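Local coordinates for glycosyl hydrolase family 2, TIM barrel domain protein (PDB 6ED2) that probably hydrolyses beta-glucuronides, as a glycosyl hydrolase family 2 beta-glucuronidase of the gut bacterium Faecalibacterium prausnitzii, and binds magnesium, at residues A[517-520]-A[521-524]; A[555-558]-A[559-563]. One frame throughout, in Å; residues are numbered along the deposited sequence.

Both contacts lie within single helices of the TIM barrel domain, contact 1 on helix 508-525 and contact 2 on helix 554-570, and they follow in that order along the chain. Each helix belongs to a beta-alpha-beta unit, and the two units share strand 531-535: the chain runs from strand 492-495 through the first helix to 531-535, then through the second to strand 574-580. The contact centres are about 22 Å apart and their nearest atoms about 10 Å, so they do not touch; the helices themselves meet where Tyr556 and Met563 pack on Leu508. Together they represent two successive helices of the barrel's outer layer, away from a magnesium site that includes Thr239 and Glu241.

Contact 1: A[517-520]-A[521-524]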
loop_
_atom_site.group_PDB
_atom_site.type_symbol
_atom_site.label_atom_id
_atom_site.label_comp_id
_atom_site.label_asym_id
_atom_site.label_seq_id
_atom_site.Cartn_x
_atom_site.Cartn_y
_atom_site.Cartn_z
ATOM N N HIS A 517 4.753 36.367 8.566
ATOM C CA HIS A 517 4.519 37.670 7.961
ATOM C C HIS A 517 3.025 37.967 7.871
ATOM O O HIS A 517 2.570 39.028 8.305
ATOM C CB HIS A 517 5.177 37.741 6.580
ATOM C CG HIS A 517 4.956 39.048 5.881
ATOM N ND1 HIS A 517 5.633 40.203 6.224
ATOM C CD2 HIS A 517 4.108 39.392 4.884
ATOM C CE1 HIS A 517 5.229 41.193 5.449
ATOM N NE2 HIS A 517 4.303 40.727 4.629
ATOM N N GLU A 518 2.235 37.027 7.341
ATOM C CA GLU A 518 0.793 37.268 7.242
ATOM C C GLU A 518 0.145 37.362 8.619
ATOM O O GLU A 518 -0.752 38.183 8.832
ATOM C CB GLU A 518 0.099 36.184 6.407
ATOM C CG GLU A 518 -1.334 36.589 6.004
ATOM C CD GLU A 518 -2.173 35.461 5.387
ATOM O OE1 GLU A 518 -1.589 34.511 4.823
ATOM O OE2 GLU A 518 -3.428 35.542 5.451
ATOM N N MET A 519 0.577 36.530 9.568
ATOM C CA MET A 519 -0.027 36.583 10.892
ATOM C C MET A 519 0.209 37.934 11.558
ATOM O O MET A 519 -0.661 38.418 12.296
ATOM C CB MET A 519 0.508 35.451 11.774
ATOM C CG MET A 519 0.087 34.059 11.305
ATOM S SD MET A 519 -1.681 33.963 10.914
ATOM C CE MET A 519 -2.358 33.969 12.556
ATOM N N ASP A 520 1.370 38.559 11.319
ATOM C CA ASP A 520 1.586 39.906 11.846
ATOM C C ASP A 520 0.557 40.879 11.286
ATOM O O ASP A 520 0.124 41.789 11.996
ATOM C CB ASP A 520 3.004 40.400 11.538
ATOM C CG ASP A 520 4.096 39.537 12.195
ATOM O OD1 ASP A 520 3.847 38.913 13.261
ATOM O OD2 ASP A 520 5.221 39.488 11.638
ATOM N N GLY A 521 0.152 40.694 10.024
ATOM C CA GLY A 521 -0.945 41.477 9.474
ATOM C C GLY A 521 -2.266 41.224 10.184
ATOM O O GLY A 521 -2.972 42.167 10.552
ATOM N N TRP A 522 -2.618 39.940 10.393
ATOM C CA TRP A 522 -3.861 39.624 11.101
ATOM C C TRP A 522 -3.856 40.196 12.512
ATOM O O TRP A 522 -4.897 40.639 13.016
ATOM C CB TRP A 522 -4.110 38.104 11.131
ATOM C CG TRP A 522 -4.549 37.640 9.819
ATOM C CD1 TRP A 522 -3.825 36.910 8.920
ATOM C CD2 TRP A 522 -5.800 37.937 9.186
ATOM N NE1 TRP A 522 -4.553 36.731 7.765
ATOM C CE2 TRP A 522 -5.773 37.343 7.908
ATOM C CE3 TRP A 522 -6.942 38.641 9.582
ATOM C CZ2 TRP A 522 -6.840 37.440 7.016
ATOM C CZ3 TRP A 522 -8.012 38.728 8.696
ATOM C CH2 TRP A 522 -7.951 38.131 7.429
ATOM N N ALA A 523 -2.697 40.202 13.167
ATOM C CA ALA A 523 -2.620 40.799 14.499
ATOM C C ALA A 523 -3.045 42.259 14.477
ATOM O O ALA A 523 -3.581 42.762 15.471
ATOM C CB ALA A 523 -1.203 40.688 15.055
ATOM N N LYS A 524 -2.822 42.943 13.352
ATOM C CA LYS A 524 -3.121 44.366 13.267
ATOM C C LYS A 524 -4.592 44.634 12.987
ATOM O O LYS A 524 -5.099 45.685 13.392
ATOM C CB LYS A 524 -2.261 45.024 12.187
ATOM C CG LYS A 524 -0.841 45.296 12.651
ATOM C CD LYS A 524 0.116 45.406 11.462
ATOM C CE LYS A 524 1.575 45.459 11.928
ATOM N NZ LYS A 524 2.529 44.809 10.970
#
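OE2 of Glu518 accepts the indole NE1 of Trp522 at 2.8 Å with an N-H...O angle of 170°, and the same oxygen forms a salt bridge with Arg496. The oxygen sits at the indole edge, almost in the ring plane, whereas NE1 reaches the carboxylate from the anti side and somewhat out of its plane; the two planes are 42° apart. Glu518 attains this position with CG anti to the backbone N (chi1 -166°) and an extended chain, so that it runs beside the indole, pointing the same way. Its OE1 is hydrogen-bonded to Tyr498 OH, so both oxygens of this buried carboxylate are engaged, and Arg496 would probably favour the ionised form of Glu518. One turn apart, the two residues are also joined through the backbone, Trp522 N donating to Glu518 O at 3.0 Å. This helix, 508-525, links parallel strands 492-495 and 531-535 in a beta-alpha-beta crossover of the TIM barrel, and Trp522 lies against Val492 and Leu494 of the first strand and Leu531 of the second. Met519 lies on the same inner face: its SD comes obliquely to the indole, 4.2 Å from Trp522 CD1, in a Met-aromatic contact. The methionine chain is bent at both chi2 and chi3 and also packs on Leu494, Leu531 and Phe533. Toward the outside, Lys524 lays its aliphatic chain past the carbonyl of Asp520, with CG of Lys524 3.7 Å from Asp520 O. The lysine NZ remains 6.0 Å from Asp520 OD2, while Asp520 OD1 is hydrogen-bonded to Tyr571 OH.

Contact 2: A[555-558]-A[559-563]; sequences EYQN and EYLEM
Gln557 and Leu561 meet on the tightly packed side of this helical turn, where Leu561 CD1 is 3.8 Å from Gln557 CD and also touches CG and NE2 of that glutamine. Leu561 CG lies still nearer the backbone, 3.2 Å from Gln557 O. The glutamine bends at chi2 (78°), which brings its amide across the leucine branch and sets OE1 of Gln557 4.1 Å from CD2 of Tyr560. Amide and phenol planes are only 11° apart, but the approach is oblique; Gln557 OE1 is hydrogen-bonded to Thr538 OG1, and the Tyr560 hydroxyl to the backbone N of Gly537. These loop partners follow strand 531-535, from which helix 554-570 leads on to strand 574-580 in a beta-alpha-beta unit of the TIM barrel, while Ala611 and Phe615 of helix 610-621 cover Leu561. Tyr556 contributes a looser apolar touch, its CE2 4.3 Å from Tyr560 CB, while Tyr560 N donates to Tyr556 O at 2.7 Å. The more open flank carries Glu559, extended beyond CG, whose CD stands 3.4 Å from Glu555 O and whose OE1 is hydrogen-bonded to Ser549. Glu555 turns its carboxylate elsewhere: OE1 to the backbone N of Lys546, OE2 to His545 ND1 and to Tyr613 OH of a neighbouring subunit; its OE1 stays 6.6 Å from Glu559 OE2. An alanine in place of Glu559 is likely to leave the Ser549 hydroxyl without this acceptor and the Glu555 carbonyl less covered. Further along the outer side, exposed Glu562 rests its aliphatic part on the preceding turn, with CG of Glu562 3.1 Å from Asn558 O.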
loop_
_atom_site.group_PDB
_atom_site.type_symbol
_atom_site.label_atom_id
_atom_site.label_comp_id
_atom_site.label_asym_id
_atom_site.label_seq_id
_atom_site.Cartn_x
_atom_site.Cartn_y
_atom_site.Cartn_z
ATOM N N GLU A 555 6.341 11.617 7.068
ATOM C CA GLU A 555 7.337 12.499 7.659
ATOM C C GLU A 555 7.051 13.955 7.327
ATOM O O GLU A 555 7.126 14.827 8.199
ATOM C CB GLU A 555 8.731 12.120 7.164
ATOM C CG GLU A 555 9.334 10.931 7.890
ATOM C CD GLU A 555 8.730 9.604 7.444
ATOM O OE1 GLU A 555 8.025 9.570 6.394
ATOM O OE2 GLU A 555 8.978 8.596 8.148
ATOM N N TYR A 556 6.767 14.240 6.053
ATOM C CA TYR A 556 6.492 15.610 5.664
ATOM C C TYR A 556 5.288 16.143 6.429
ATOM O O TYR A 556 5.343 17.232 7.010
ATOM C CB TYR A 556 6.273 15.707 4.148
ATOM C CG TYR A 556 6.286 17.146 3.690
ATOM C CD1 TYR A 556 7.491 17.808 3.458
ATOM C CD2 TYR A 556 5.099 17.871 3.568
ATOM C CE1 TYR A 556 7.513 19.134 3.079
ATOM C CE2 TYR A 556 5.109 19.191 3.186
ATOM C CZ TYR A 556 6.318 19.824 2.942
ATOM O OH TYR A 556 6.338 21.150 2.573
ATOM N N GLN A 557 4.198 15.373 6.461
ATOM C CA GLN A 557 3.004 15.810 7.185
ATOM C C GLN A 557 3.338 16.143 8.632
ATOM O O GLN A 557 2.968 17.215 9.133
ATOM C CB GLN A 557 1.908 14.742 7.098
ATOM C CG GLN A 557 0.741 14.941 8.068
ATOM C CD GLN A 557 -0.256 16.003 7.609
ATOM O OE1 GLN A 557 0.107 16.954 6.914
ATOM N NE2 GLN A 557 -1.525 15.834 7.986
ATOM N N ASN A 558 4.080 15.260 9.313
ATOM C CA ASN A 558 4.456 15.546 10.698
ATOM C C ASN A 558 5.331 16.794 10.802
ATOM O O ASN A 558 5.183 17.585 11.745
ATOM C CB ASN A 558 5.168 14.344 11.323
ATOM C CG ASN A 558 4.186 13.329 11.955
ATOM O OD1 ASN A 558 2.965 13.352 11.707
ATOM N ND2 ASN A 558 4.727 12.433 12.777
ATOM N N GLU A 559 6.260 16.983 9.850
ATOM C CA GLU A 559 7.129 18.159 9.874
ATOM C C GLU A 559 6.324 19.425 9.635
ATOM O O GLU A 559 6.525 20.438 10.315
ATOM C CB GLU A 559 8.239 18.032 8.820
ATOM C CG GLU A 559 9.364 17.100 9.230
ATOM C CD GLU A 559 10.091 16.470 8.047
ATOM O OE1 GLU A 559 10.036 17.032 6.927
ATOM O OE2 GLU A 559 10.684 15.378 8.238
ATOM N N TYR A 560 5.398 19.368 8.680
ATOM C CA TYR A 560 4.547 20.511 8.377
ATOM C C TYR A 560 3.672 20.862 9.570
ATOM O O TYR A 560 3.522 22.043 9.912
ATOM C CB TYR A 560 3.704 20.188 7.141
ATOM C CG TYR A 560 2.493 21.053 6.942
ATOM C CD1 TYR A 560 2.518 22.107 6.021
ATOM C CD2 TYR A 560 1.308 20.813 7.646
ATOM C CE1 TYR A 560 1.410 22.900 5.815
ATOM C CE2 TYR A 560 0.187 21.624 7.461
ATOM C CZ TYR A 560 0.248 22.667 6.538
ATOM O OH TYR A 560 -0.850 23.470 6.321
ATOM N N LEU A 561 3.102 19.848 10.231
ATOM C CA LEU A 561 2.230 20.110 11.371
ATOM C C LEU A 561 3.003 20.746 12.519
ATOM O O LEU A 561 2.497 21.659 13.180
ATOM C CB LEU A 561 1.548 18.820 11.837
ATOM C CG LEU A 561 0.521 18.223 10.868
ATOM C CD1 LEU A 561 0.012 16.826 11.324
ATOM C CD2 LEU A 561 -0.645 19.191 10.677
ATOM N N GLU A 562 4.225 20.271 12.773
ATOM C CA GLU A 562 5.011 20.834 13.862
ATOM C C GLU A 562 5.366 22.284 13.577
ATOM O O GLU A 562 5.305 23.134 14.474
ATOM C CB GLU A 562 6.274 20.003 14.084
ATOM C CG GLU A 562 5.974 18.596 14.616
ATOM C CD GLU A 562 7.187 17.898 15.206
ATOM O OE1 GLU A 562 8.288 18.501 15.203
ATOM O OE2 GLU A 562 7.031 16.749 15.681
ATOM N N MET A 563 5.747 22.586 12.334
ATOM C CA MET A 563 6.006 23.976 11.979
ATOM C C MET A 563 4.742 24.809 12.133
ATOM O O MET A 563 4.753 25.867 12.782
ATOM C CB MET A 563 6.546 24.068 10.555
ATOM C CG MET A 563 6.862 25.501 10.133
ATOM S SD MET A 563 5.426 26.400 9.475
ATOM C CE MET A 563 5.185 25.603 7.903
#